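Local atomic coordinates of fibrinogen alpha subunit (Gallus gallus, PDB entry 1M1J), a protein that is probably cleaved by thrombin and then polymerizes with the beta and gamma chains into the insoluble fibrin matrix of blood clots. Residues Lys149-Glu152 and Val153-Ile157. Numbering follows the deposited sequence.
Sequences KRLE and VDIDI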
ATOM      1  N   LYS D 149     -24.824 -88.052-111.578  1.00 58.58           N
ATOM      2  CA  LYS D 149     -25.577 -89.258-111.240  1.00 56.11           C
ATOM      3  C   LYS D 149     -26.643 -89.523-112.297  1.00 60.10           C
ATOM      4  O   LYS D 149     -27.060 -90.661-112.502  1.00 65.46           O
ATOM      5  CB  LYS D 149     -26.232 -89.123-109.864  1.00 52.12           C
ATOM      6  CG  LYS D 149     -26.905 -90.398-109.381  1.00 63.74           C
ATOM      7  CD  LYS D 149     -27.275 -90.325-107.903  1.00 67.21           C
ATOM      8  CE  LYS D 149     -27.903 -91.632-107.415  1.00 69.18           C
ATOM      9  NZ  LYS D 149     -26.993 -92.809-107.541  1.00 72.59           N
ATOM     10  N   ARG D 150     -27.077 -88.461-112.970  1.00 58.80           N
ATOM     11  CA  ARG D 150     -28.076 -88.575-114.026  1.00 57.93           C
ATOM     12  C   ARG D 150     -27.397 -88.932-115.339  1.00 54.37           C
ATOM     13  O   ARG D 150     -27.851 -89.808-116.068  1.00 61.52           O
ATOM     14  CB  ARG D 150     -28.824 -87.252-114.215  1.00 62.52           C
ATOM     15  CG  ARG D 150     -30.047 -87.069-113.331  1.00 71.45           C
ATOM     16  CD  ARG D 150     -30.792 -85.796-113.704  1.00 64.78           C
ATOM     17  NE  ARG D 150     -32.091 -85.721-113.043  1.00 77.73           N
ATOM     18  CZ  ARG D 150     -32.262 -85.655-111.727  1.00 78.91           C
ATOM     19  NH1 ARG D 150     -31.212 -85.649-110.916  1.00 80.05           N
ATOM     20  NH2 ARG D 150     -33.485 -85.603-111.219  1.00 80.31           N
ATOM     21  N   LEU D 151     -26.304 -88.240-115.628  1.00 47.95           N
ATOM     22  CA  LEU D 151     -25.561 -88.452-116.856  1.00 45.55           C
ATOM     23  C   LEU D 151     -25.040 -89.877-116.997  1.00 48.45           C
ATOM     24  O   LEU D 151     -25.244 -90.510-118.029  1.00 44.52           O
ATOM     25  CB  LEU D 151     -24.390 -87.478-116.932  1.00 42.61           C
ATOM     26  CG  LEU D 151     -24.177 -86.810-118.290  1.00 44.01           C
ATOM     27  CD1 LEU D 151     -22.772 -86.211-118.331  1.00 43.33           C
ATOM     28  CD2 LEU D 151     -24.350 -87.823-119.407  1.00 41.44           C
ATOM     29  N   GLU D 152     -24.368 -90.382-115.964  1.00 45.79           N
ATOM     30  CA  GLU D 152     -23.834 -91.737-116.022  1.00 44.60           C
ATOM     31  C   GLU D 152     -24.917 -92.712-116.433  1.00 38.94           C
ATOM     32  O   GLU D 152     -24.677 -93.592-117.250  1.00 50.98           O
ATOM     33  CB  GLU D 152     -23.245 -92.177-114.677  1.00 42.18           C
ATOM     34  CG  GLU D 152     -22.741 -93.623-114.690  1.00 48.95           C
ATOM     35  CD  GLU D 152     -22.032 -94.030-113.411  1.00 54.32           C
ATOM     36  OE1 GLU D 152     -21.677 -95.224-113.273  1.00 61.31           O
ATOM     37  OE2 GLU D 152     -21.822 -93.161-112.542  1.00 63.02           O
ATOM     38  N   VAL D 153     -26.110 -92.555-115.875  1.00 40.57           N
ATOM     39  CA  VAL D 153     -27.210 -93.444-116.216  1.00 40.00           C
ATOM     40  C   VAL D 153     -27.657 -93.226-117.656  1.00 35.66           C
ATOM     41  O   VAL D 153     -28.008 -94.182-118.340  1.00 36.81           O
ATOM     42  CB  VAL D 153     -28.420 -93.269-115.244  1.00 42.15           C
ATOM     43  CG1 VAL D 153     -29.684 -93.872-115.849  1.00 39.29           C
ATOM     44  CG2 VAL D 153     -28.130 -93.981-113.925  1.00 32.71           C
ATOM     45  N   ASP D 154     -27.635 -91.982-118.124  1.00 33.64           N
ATOM     46  CA  ASP D 154     -28.049 -91.703-119.498  1.00 35.12           C
ATOM     47  C   ASP D 154     -27.094 -92.417-120.459  1.00 41.18           C
ATOM     48  O   ASP D 154     -27.521 -93.071-121.407  1.00 48.24           O
ATOM     49  CB  ASP D 154     -28.022 -90.199-119.781  1.00 35.51           C
ATOM     50  CG  ASP D 154     -28.753 -89.828-121.070  1.00 49.89           C
ATOM     51  OD1 ASP D 154     -28.328 -88.867-121.755  1.00 50.75           O
ATOM     52  OD2 ASP D 154     -29.766 -90.485-121.393  1.00 63.18           O
ATOM     53  N   ILE D 155     -25.797 -92.298-120.206  1.00 37.80           N
ATOM     54  CA  ILE D 155     -24.816 -92.935-121.062  1.00 39.07           C
ATOM     55  C   ILE D 155     -24.891 -94.454-120.979  1.00 43.55           C
ATOM     56  O   ILE D 155     -24.707 -95.134-121.984  1.00 44.76           O
ATOM     57  CB  ILE D 155     -23.397 -92.466-120.717  1.00 42.32           C
ATOM     58  CG1 ILE D 155     -23.304 -90.949-120.935  1.00 44.14           C
ATOM     59  CG2 ILE D 155     -22.382 -93.193-121.588  1.00 37.30           C
ATOM     60  CD1 ILE D 155     -22.006 -90.311-120.447  1.00 29.59           C
ATOM     61  N   ASP D 156     -25.170 -94.987-119.792  1.00 35.86           N
ATOM     62  CA  ASP D 156     -25.270 -96.433-119.625  1.00 35.84           C
ATOM     63  C   ASP D 156     -26.364 -96.965-120.541  1.00 42.55           C
ATOM     64  O   ASP D 156     -26.190 -97.957-121.247  1.00 49.15           O
ATOM     65  CB  ASP D 156     -25.598 -96.782-118.171  1.00 45.53           C
ATOM     66  CG  ASP D 156     -25.875 -98.267-117.966  1.00 43.51           C
ATOM     67  OD1 ASP D 156     -26.916 -98.754-118.443  1.00 65.63           O
ATOM     68  OD2 ASP D 156     -25.054 -98.957-117.331  1.00 62.70           O
ATOM     69  N   ILE D 157     -27.495 -96.282-120.522  1.00 43.32           N
ATOM     70  CA  ILE D 157     -28.636 -96.656-121.329  1.00 38.48           C
ATOM     71  C   ILE D 157     -28.326 -96.509-122.815  1.00 41.37           C
ATOM     72  O   ILE D 157     -28.615 -97.405-123.608  1.00 41.76           O
ATOM     73  CB  ILE D 157     -29.853 -95.784-120.945  1.00 38.58           C
ATOM     74  CG1 ILE D 157     -30.377 -96.229-119.577  1.00 45.06           C
ATOM     75  CG2 ILE D 157     -30.945 -95.875-121.994  1.00 31.58           C
ATOM     76  CD1 ILE D 157     -31.500 -95.359-119.040  1.00 47.85           C
TER
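L151 and I155, one helical turn apart, meet both through a backbone bond and through their side chains. I155 N donates to L151 O at 2.9 Å; the N-H...O angle of 167° makes this bond almost straight. Two further i to i+4 bonds flank it: D154 N to R150 O at 3.0 Å, and D156 N to E152 O at 2.9 Å. At the side-chain level, L151 CD2 packs against I155 CD1 at 3.6 Å. I155 CG1 is turned beside its own backbone N (chi1 -61°), which directs it back toward L151, and both residues also pack on apolar side chains of another chain. The acids find partners elsewhere. E152, extended beyond CG, reaches with OE1 the hydroxyl of Y172 in a hydrogen bond and with OE2 that of Y179 in a weak one. D156 OD1 forms a salt bridge with R160; D154 OD2 forms one with a basic side chain of a different neighbouring chain, while OD1 makes a weak, long ion pair with K158. E152 and V153 rest on V174, and D156 touches Y172 and V174, so this side faces the alpha chain's own returning segment. L151, D154 and I155 face partner subunits, an arrangement characteristic of the fibrinogen coiled coil, whose alpha chain folds back as a fourth strand.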